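Local structure of succinyl-CoA ligase (ADP-forming) subunit alpha (Methanosaeta concilii, 6HXI) at residues B[93-98]-B[120-124]; B[232-236]-B[275-280]; B[4-9]-B[106-110]. The protein belongs to the CoA-ligase family, binds coenzyme A, and also carries a region related to the C-terminal domain of citrate synthase. Where two conformers were deposited one is given. Numbering follows the deposited sequence.

How the interactions relate
Chemistry follows position in this alpha/beta fold. Interactions 1 and 3 belong to the first, coenzyme A-binding alpha/beta domain: helix 93-102, strand 108-111 and helix 118-130 follow one another, and the two contacts touch where Thr97 CG2 meets Val109 CG1 at 3.8 Å. Interaction 1 is a partly buried helix pair, mainly apolar, with one bridging water. Interaction 3, also partly buried, ties an irregular N-terminal segment to the same strand through an arginine, with hydrophobic packing beside it. Interaction 2, the most buried, lies about 21 Å from interaction 1, centre to centre, and joins the end of strand 227-233 to a loop in the second domain by backbone proximity and a histidine-glutamate pair.

Interaction 1: B[93-98]-B[120-124]; sequences AFETTM and QSRVM
Both segments are regular alpha-helix, phi/psi near -62/-45, and run parallel with 7° between their N-to-C directions; the axes come within 10.3 Å. Phe94 CA lies 6.3 Å from Gln120 CA, and Met98 CA 6.7 Å from Met124 CA. Such side-by-side helices recur in a Rossmann-like fold, where beta-alpha-beta crossovers around strand 108-111 lay helices 93-102 and 118-130 next to each other.

Phe94 (chi1 t, chi2 80°) points across the interface. Gln120 (chi1 m, chi2 t) sets CG over the ring face, 4.2 Å from the centroid, in a CH-pi contact; Val123 CG1 meets the ring edge at Phe94 CZ, 3.7 Å. Met124 (m, t, m) is a knob in the hole formed by Ala93, Phe94, Thr97 and Met98: its CG is 3.7 Å from Phe94 CD1, its SD 3.6 Å from Thr97 CB and, obliquely, 5.3 Å from the Phe94 centroid, a Met-aromatic contact.

Ala93, its side chain about 8 Å from coenzyme A, sets this end beside the ligand pocket. One water joins Phe94 N (3.0 Å) to Gln120 OE1 (2.7 Å). With no direct hydrogen bond between the two segments, cohesion rests on shape and dispersion, with the water as polar link.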
loop_
_atom_site.group_PDB
_atom_site.type_symbol
_atom_site.label_atom_id
_atom_site.label_comp_id
_atom_site.label_asym_id
_atom_site.label_seq_id
_atom_site.Cartn_x
_atom_site.Cartn_y
_atom_site.Cartn_z
ATOM N N ALA B 93 5.837 -32.599 -32.847
ATOM C CA ALA B 93 5.048 -33.819 -32.997
ATOM C C ALA B 93 5.882 -35.089 -32.917
ATOM O O ALA B 93 5.488 -36.005 -32.196
ATOM C CB ALA B 93 4.264 -33.773 -34.290
ATOM N N PHE B 94 7.056 -35.139 -33.607
ATOM C CA PHE B 94 7.911 -36.325 -33.576
ATOM C C PHE B 94 8.443 -36.659 -32.191
ATOM O O PHE B 94 8.218 -37.763 -31.711
ATOM C CB PHE B 94 9.055 -36.218 -34.591
ATOM C CG PHE B 94 9.965 -37.427 -34.685
ATOM C CD1 PHE B 94 9.585 -38.552 -35.407
ATOM C CD2 PHE B 94 11.230 -37.414 -34.101
ATOM C CE1 PHE B 94 10.436 -39.660 -35.502
ATOM C CE2 PHE B 94 12.081 -38.516 -34.205
ATOM C CZ PHE B 94 11.682 -39.630 -34.908
ATOM N N GLU B 95 9.163 -35.722 -31.563
ATOM C CA GLU B 95 9.769 -35.933 -30.251
ATOM C C GLU B 95 8.753 -36.376 -29.178
ATOM O O GLU B 95 9.025 -37.312 -28.429
ATOM C CB GLU B 95 10.521 -34.670 -29.793
ATOM C CG GLU B 95 11.900 -34.494 -30.410
ATOM C CD GLU B 95 12.987 -33.938 -29.496
ATOM O OE1 GLU B 95 14.176 -34.276 -29.715
ATOM O OE2 GLU B 95 12.649 -33.193 -28.542
ATOM N N THR B 96 7.589 -35.724 -29.138
ATOM C CA THR B 96 6.528 -36.006 -28.162
ATOM C C THR B 96 5.842 -37.357 -28.446
ATOM O O THR B 96 5.624 -38.117 -27.505
ATOM C CB THR B 96 5.565 -34.808 -28.052
ATOM O OG1 THR B 96 4.932 -34.596 -29.317
ATOM C CG2 THR B 96 6.294 -33.506 -27.597
ATOM N N THR B 97 5.574 -37.688 -29.718
ATOM C CA THR B 97 4.983 -38.995 -30.079
ATOM C C THR B 97 5.946 -40.134 -29.741
ATOM O O THR B 97 5.530 -41.142 -29.165
ATOM C CB THR B 97 4.585 -39.058 -31.556
ATOM O OG1 THR B 97 3.702 -37.972 -31.845
ATOM C CG2 THR B 97 3.924 -40.381 -31.917
ATOM N N MET B 98 7.237 -39.943 -30.069
ATOM C CA MET B 98 8.283 -40.909 -29.804
ATOM C C MET B 98 8.425 -41.156 -28.308
ATOM O O MET B 98 8.499 -42.318 -27.890
ATOM C CB MET B 98 9.605 -40.506 -30.478
ATOM C CG MET B 98 9.574 -40.617 -32.010
ATOM S SD MET B 98 9.388 -42.304 -32.631
ATOM C CE MET B 98 11.054 -42.973 -32.282
ATOM N N GLN B 120 10.046 -38.534 -40.552
ATOM C CA GLN B 120 9.598 -38.583 -39.161
ATOM C C GLN B 120 8.358 -39.475 -39.017
ATOM O O GLN B 120 8.317 -40.313 -38.110
ATOM C CB GLN B 120 9.300 -37.173 -38.647
ATOM C CG GLN B 120 10.570 -36.346 -38.363
ATOM C CD GLN B 120 10.268 -34.952 -37.867
ATOM O OE1 GLN B 120 9.195 -34.664 -37.332
ATOM N NE2 GLN B 120 11.194 -34.033 -38.068
ATOM N N SER B 121 7.377 -39.333 -39.941
ATOM C CA SER B 121 6.153 -40.157 -39.944
ATOM C C SER B 121 6.481 -41.628 -40.182
ATOM O O SER B 121 5.914 -42.482 -39.499
ATOM C CB SER B 121 5.165 -39.649 -40.974
ATOM O OG SER B 121 4.688 -38.404 -40.507
ATOM N N ARG B 122 7.396 -41.928 -41.127
ATOM C CA ARG B 122 7.846 -43.297 -41.399
ATOM C C ARG B 122 8.514 -43.895 -40.147
ATOM O O ARG B 122 8.259 -45.048 -39.809
ATOM C CB ARG B 122 8.844 -43.327 -42.557
ATOM C CG ARG B 122 8.233 -43.152 -43.921
ATOM C CD ARG B 122 9.197 -43.586 -45.013
ATOM N NE ARG B 122 10.343 -42.681 -45.150
ATOM C CZ ARG B 122 10.337 -41.569 -45.882
ATOM N NH1 ARG B 122 11.425 -40.815 -45.960
ATOM N NH2 ARG B 122 9.255 -41.225 -46.572
ATOM N N VAL B 123 9.345 -43.102 -39.448
ATOM C CA VAL B 123 10.016 -43.546 -38.203
ATOM C C VAL B 123 8.976 -43.778 -37.077
ATOM O O VAL B 123 9.121 -44.743 -36.335
ATOM C CB VAL B 123 11.191 -42.638 -37.771
ATOM C CG1 VAL B 123 11.717 -43.030 -36.387
ATOM C CG2 VAL B 123 12.313 -42.675 -38.813
ATOM N N MET B 124 7.910 -42.951 -37.007
ATOM C CA MET B 124 6.845 -43.125 -36.009
ATOM C C MET B 124 6.037 -44.395 -36.292
ATOM O O MET B 124 5.792 -45.172 -35.370
ATOM C CB MET B 124 5.926 -41.893 -35.942
ATOM C CG MET B 124 6.620 -40.687 -35.354
ATOM S SD MET B 124 5.553 -39.274 -35.006
ATOM C CE MET B 124 5.224 -38.670 -36.631
HETATM O O HOH W 1 8.098 -33.049 -35.427
#

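Interaction 2: B[232-236]-B[275-280]; sequences GELGG and HAGAKA
The end of a strand and an irregular loop pack backbone against backbone without a direct main-chain hydrogen bond between them, with two CA-H...O contacts in place of one. The place is the flavodoxin-like domain of the CoA-ligase region: segment 232-236 leaves the C-terminal end of strand 227-233, the end of the sheet where such folds commonly gather ligand sites, and segment 275-280 belongs to the loop before helix 287-297.

His275 to Ala278 form a type I turn, closed by Ala278 N to His275 O at 3.0 Å. Ala278 (phi/psi -83/70) then centres an inverse gamma turn with a weak Lys279 N to Gly277 O bond of 3.1 Å. Gly235 (86/137) and Gly236 (73/174) have positive phi; a side chain on Gly235 would strike Gly277 O and Lys279 N. Gly235 CA sits 4.0 Å from Ala280 CA and 3.6 Å from Gly277 O, while Ala278 CA points nearly straight at Leu234 O, 3.6 Å away. A water spans Gly277 O (2.9 Å) and, weakly, Gly235 O (3.3 Å).

Glu233 (p, t) meets His275 (m) edge-on, ND1 donating weakly to OE1 (2.9 Å) and OE2 (3.0 Å) of Glu233. The His275 side chain lies beside the bound ligands, about 5 Å from a citrate anion and 6 Å from coenzyme A. Leu234 (p, t) packs CD2 on Ala278 CB at 4.1 Å and CD1 on Ala280 CB at 4.2 Å.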
loop_
_atom_site.group_PDB
_atom_site.type_symbol
_atom_site.label_atom_id
_atom_site.label_comp_id
_atom_site.label_asym_id
_atom_site.label_seq_id
_atom_site.Cartn_x
_atom_site.Cartn_y
_atom_site.Cartn_z
ATOM N N GLY B 232 -11.012 -42.931 -49.751
ATOM C CA GLY B 232 -9.613 -42.661 -50.043
ATOM C C GLY B 232 -9.452 -41.481 -50.975
ATOM O O GLY B 232 -10.413 -40.742 -51.217
ATOM N N GLU B 233 -8.221 -41.280 -51.481
ATOM C CA GLU B 233 -7.888 -40.209 -52.436
ATOM C C GLU B 233 -6.683 -40.599 -53.295
ATOM O O GLU B 233 -5.935 -41.514 -52.940
ATOM C CB GLU B 233 -7.688 -38.828 -51.746
ATOM C CG GLU B 233 -6.455 -38.730 -50.877
ATOM C CD GLU B 233 -6.127 -37.391 -50.243
ATOM O OE1 GLU B 233 -6.895 -36.413 -50.428
ATOM O OE2 GLU B 233 -5.068 -37.323 -49.572
ATOM N N LEU B 234 -6.496 -39.901 -54.417
ATOM C CA LEU B 234 -5.379 -40.110 -55.337
ATOM C C LEU B 234 -4.021 -39.907 -54.644
ATOM O O LEU B 234 -3.954 -39.257 -53.581
ATOM C CB LEU B 234 -5.520 -39.203 -56.570
ATOM C CG LEU B 234 -5.125 -37.730 -56.460
ATOM C CD1 LEU B 234 -5.280 -37.064 -57.787
ATOM C CD2 LEU B 234 -5.974 -36.966 -55.433
ATOM N N GLY B 235 -2.968 -40.473 -55.249
ATOM C CA GLY B 235 -1.607 -40.398 -54.730
ATOM C C GLY B 235 -1.331 -41.500 -53.729
ATOM O O GLY B 235 -2.184 -41.817 -52.882
ATOM N N GLY B 236 -0.146 -42.096 -53.842
ATOM C CA GLY B 236 0.268 -43.200 -52.982
ATOM C C GLY B 236 -0.453 -44.493 -53.303
ATOM O O GLY B 236 -1.384 -44.501 -54.113
ATOM N N HIS B 275 -3.982 -32.124 -49.238
ATOM C CA HIS B 275 -3.206 -33.056 -48.408
ATOM C C HIS B 275 -1.826 -33.281 -49.000
ATOM O O HIS B 275 -1.697 -33.360 -50.226
ATOM C CB HIS B 275 -3.935 -34.400 -48.282
ATOM C CG HIS B 275 -5.249 -34.337 -47.560
ATOM N ND1 HIS B 275 -6.251 -35.242 -47.822
ATOM C CD2 HIS B 275 -5.668 -33.489 -46.592
ATOM C CE1 HIS B 275 -7.245 -34.924 -47.018
ATOM N NE2 HIS B 275 -6.941 -33.874 -46.259
ATOM N N ALA B 276 -0.795 -33.391 -48.138
ATOM C CA ALA B 276 0.591 -33.631 -48.591
ATOM C C ALA B 276 0.719 -34.839 -49.550
ATOM O O ALA B 276 1.440 -34.748 -50.542
ATOM C CB ALA B 276 1.527 -33.789 -47.398
ATOM N N GLY B 277 -0.037 -35.907 -49.291
ATOM C CA GLY B 277 0.004 -37.105 -50.122
ATOM C C GLY B 277 -0.911 -37.130 -51.330
ATOM O O GLY B 277 -0.875 -38.101 -52.089
ATOM N N ALA B 278 -1.762 -36.094 -51.511
ATOM C CA ALA B 278 -2.725 -36.043 -52.626
ATOM C C ALA B 278 -2.128 -35.520 -53.938
ATOM O O ALA B 278 -2.442 -34.408 -54.371
ATOM C CB ALA B 278 -3.978 -35.256 -52.232
ATOM N N LYS B 279 -1.238 -36.337 -54.551
ATOM C CA LYS B 279 -0.609 -36.101 -55.857
ATOM C C LYS B 279 -0.277 -37.437 -56.557
ATOM O O LYS B 279 0.672 -38.120 -56.152
ATOM C CB LYS B 279 0.634 -35.188 -55.777
ATOM C CG LYS B 279 1.039 -34.674 -57.160
ATOM C CD LYS B 279 2.348 -33.908 -57.178
ATOM C CE LYS B 279 2.490 -33.150 -58.481
ATOM N NZ LYS B 279 3.904 -33.028 -58.923
ATOM N N ALA B 280 -1.035 -37.792 -57.614
ATOM C CA ALA B 280 -0.822 -39.034 -58.365
ATOM C C ALA B 280 0.449 -38.959 -59.226
ATOM O O ALA B 280 0.470 -38.287 -60.264
ATOM C CB ALA B 280 -2.039 -39.358 -59.225
HETATM O O HOH W 2 -0.709 -40.386 -50.259
#

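Interaction 3: B[4-9]-B[106-110]; sequences KDYVLF and IRIVA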
loop_
_atom_site.group_PDB
_atom_site.type_symbol
_atom_site.label_atom_id
_atom_site.label_comp_id
_atom_site.label_asym_id
_atom_site.label_seq_id
_atom_site.Cartn_x
_atom_site.Cartn_y
_atom_site.Cartn_z
ATOM N N LYS B 4 -10.419 -58.133 -28.368
ATOM C CA LYS B 4 -9.664 -57.248 -27.489
ATOM C C LYS B 4 -8.650 -56.406 -28.276
ATOM O O LYS B 4 -8.646 -55.180 -28.138
ATOM C CB LYS B 4 -8.992 -58.039 -26.353
ATOM C CG LYS B 4 -9.988 -58.555 -25.309
ATOM C CD LYS B 4 -9.482 -59.790 -24.555
ATOM C CE LYS B 4 -10.608 -60.604 -23.956
ATOM N NZ LYS B 4 -11.228 -59.928 -22.781
ATOM N N ASP B 5 -7.808 -57.063 -29.110
ATOM C CA ASP B 5 -6.799 -56.433 -29.981
ATOM C C ASP B 5 -7.447 -55.519 -31.038
ATOM O O ASP B 5 -6.886 -54.470 -31.360
ATOM C CB ASP B 5 -5.922 -57.504 -30.666
ATOM C CG ASP B 5 -5.296 -58.516 -29.713
ATOM O OD1 ASP B 5 -4.499 -58.097 -28.841
ATOM O OD2 ASP B 5 -5.603 -59.729 -29.842
ATOM N N TYR B 6 -8.631 -55.913 -31.555
ATOM C CA TYR B 6 -9.398 -55.157 -32.537
ATOM C C TYR B 6 -10.031 -53.867 -31.969
ATOM O O TYR B 6 -10.335 -52.958 -32.734
ATOM C CB TYR B 6 -10.452 -56.042 -33.218
ATOM C CG TYR B 6 -11.441 -56.702 -32.279
ATOM C CD1 TYR B 6 -12.548 -56.010 -31.801
ATOM C CD2 TYR B 6 -11.323 -58.050 -31.946
ATOM C CE1 TYR B 6 -13.489 -56.624 -30.977
ATOM C CE2 TYR B 6 -12.263 -58.678 -31.127
ATOM C CZ TYR B 6 -13.336 -57.956 -30.633
ATOM O OH TYR B 6 -14.254 -58.549 -29.809
ATOM N N VAL B 7 -10.244 -53.794 -30.648
ATOM C CA VAL B 7 -10.821 -52.611 -29.997
ATOM C C VAL B 7 -9.749 -51.509 -29.851
ATOM O O VAL B 7 -8.710 -51.725 -29.212
ATOM C CB VAL B 7 -11.496 -52.925 -28.631
ATOM C CG1 VAL B 7 -12.061 -51.664 -27.994
ATOM C CG2 VAL B 7 -12.588 -53.973 -28.773
ATOM N N LEU B 8 -10.010 -50.324 -30.421
ATOM C CA LEU B 8 -9.061 -49.226 -30.247
ATOM C C LEU B 8 -9.462 -48.497 -28.978
ATOM O O LEU B 8 -8.667 -48.429 -28.037
ATOM C CB LEU B 8 -9.062 -48.299 -31.461
ATOM C CG LEU B 8 -7.714 -47.736 -31.930
ATOM C CD1 LEU B 8 -6.792 -48.832 -32.459
ATOM C CD2 LEU B 8 -7.937 -46.734 -33.038
ATOM N N PHE B 9 -10.737 -48.040 -28.916
ATOM C CA PHE B 9 -11.307 -47.331 -27.768
ATOM C C PHE B 9 -12.621 -47.881 -27.371
ATOM O O PHE B 9 -13.428 -48.238 -28.223
ATOM C CB PHE B 9 -11.559 -45.853 -28.058
ATOM C CG PHE B 9 -10.580 -45.193 -28.972
ATOM C CD1 PHE B 9 -9.275 -44.964 -28.564
ATOM C CD2 PHE B 9 -10.971 -44.757 -30.229
ATOM C CE1 PHE B 9 -8.360 -44.344 -29.414
ATOM C CE2 PHE B 9 -10.056 -44.137 -31.083
ATOM C CZ PHE B 9 -8.753 -43.948 -30.673
ATOM N N ILE B 106 1.298 -46.472 -22.653
ATOM C CA ILE B 106 0.602 -45.869 -23.799
ATOM C C ILE B 106 0.629 -46.834 -24.985
ATOM O O ILE B 106 1.672 -47.408 -25.294
ATOM C CB ILE B 106 1.112 -44.433 -24.115
ATOM C CG1 ILE B 106 0.713 -43.472 -22.980
ATOM C CG2 ILE B 106 0.586 -43.900 -25.458
ATOM C CD1 ILE B 106 1.747 -42.432 -22.646
ATOM N N ARG B 107 -0.538 -47.034 -25.610
ATOM C CA ARG B 107 -0.754 -47.932 -26.746
ATOM C C ARG B 107 -1.117 -47.167 -28.040
ATOM O O ARG B 107 -0.706 -47.573 -29.126
ATOM C CB ARG B 107 -1.851 -48.942 -26.364
ATOM C CG ARG B 107 -2.244 -49.924 -27.452
ATOM C CD ARG B 107 -3.488 -50.667 -27.043
ATOM N NE ARG B 107 -4.125 -51.328 -28.180
ATOM C CZ ARG B 107 -5.425 -51.261 -28.452
ATOM N NH1 ARG B 107 -6.241 -50.565 -27.665
ATOM N NH2 ARG B 107 -5.919 -51.891 -29.507
ATOM N N ILE B 108 -1.890 -46.054 -27.917
ATOM C CA ILE B 108 -2.349 -45.246 -29.055
ATOM C C ILE B 108 -1.928 -43.782 -28.925
ATOM O O ILE B 108 -2.092 -43.182 -27.858
ATOM C CB ILE B 108 -3.890 -45.388 -29.268
ATOM C CG1 ILE B 108 -4.332 -46.858 -29.428
ATOM C CG2 ILE B 108 -4.391 -44.538 -30.451
ATOM C CD1 ILE B 108 -5.510 -47.205 -28.608
ATOM N N VAL B 109 -1.372 -43.215 -30.019
ATOM C CA VAL B 109 -1.027 -41.812 -30.105
ATOM C C VAL B 109 -1.706 -41.270 -31.356
ATOM O O VAL B 109 -1.509 -41.820 -32.439
ATOM C CB VAL B 109 0.502 -41.482 -30.096
ATOM C CG1 VAL B 109 0.728 -39.978 -29.985
ATOM C CG2 VAL B 109 1.249 -42.223 -28.992
ATOM N N ALA B 110 -2.512 -40.208 -31.204
ATOM C CA ALA B 110 -3.155 -39.519 -32.313
ATOM C C ALA B 110 -2.385 -38.227 -32.528
ATOM O O ALA B 110 -2.299 -37.408 -31.606
ATOM C CB ALA B 110 -4.616 -39.218 -31.973
#
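Arg107 supplies donors to the backbone carbonyls of segment 4-9, which is neither helix nor strand. Its side chain is extended, t through chi1, chi2 and chi3, and carries the guanidinium to that segment. Val7 O is the main acceptor, lying near the guanidinium plane and taking two bonds, from Arg107 NH2 at 2.8 Å and from Arg107 NH1 at 3.1 Å. NH1 of Arg107 also makes a weak bond to Leu8 O at 3.3 Å. Within the segment, Val7 N donates to Lys4 O at 3.3 Å. Asp5 OD1 lies 6.4 Å from Arg107 NH2, so that carboxylate does not pair with the arginine here.

The backbone of Arg107 is itself engaged with Asp82 and Ile134, at the entry to strand 108-111, which runs parallel between strands 83-86 and 134-136 of the Rossmann-like, coenzyme A-binding domain. The neighbouring carbonyls are also served: Tyr6 O by Arg218 of helix 212-221, Phe9 O by Thr145 OG1.

Ile108, the first residue of the strand, turns toward the segment and supplies the apolar part of the contact. Its CD1 is 4.0 Å from Leu8 CG, and its CG2 lies 4.1 Å from Phe9 CE1, obliquely to the ring. Leu8 and Ile108 both pack on Ile134 and Ile136 of the adjacent strand.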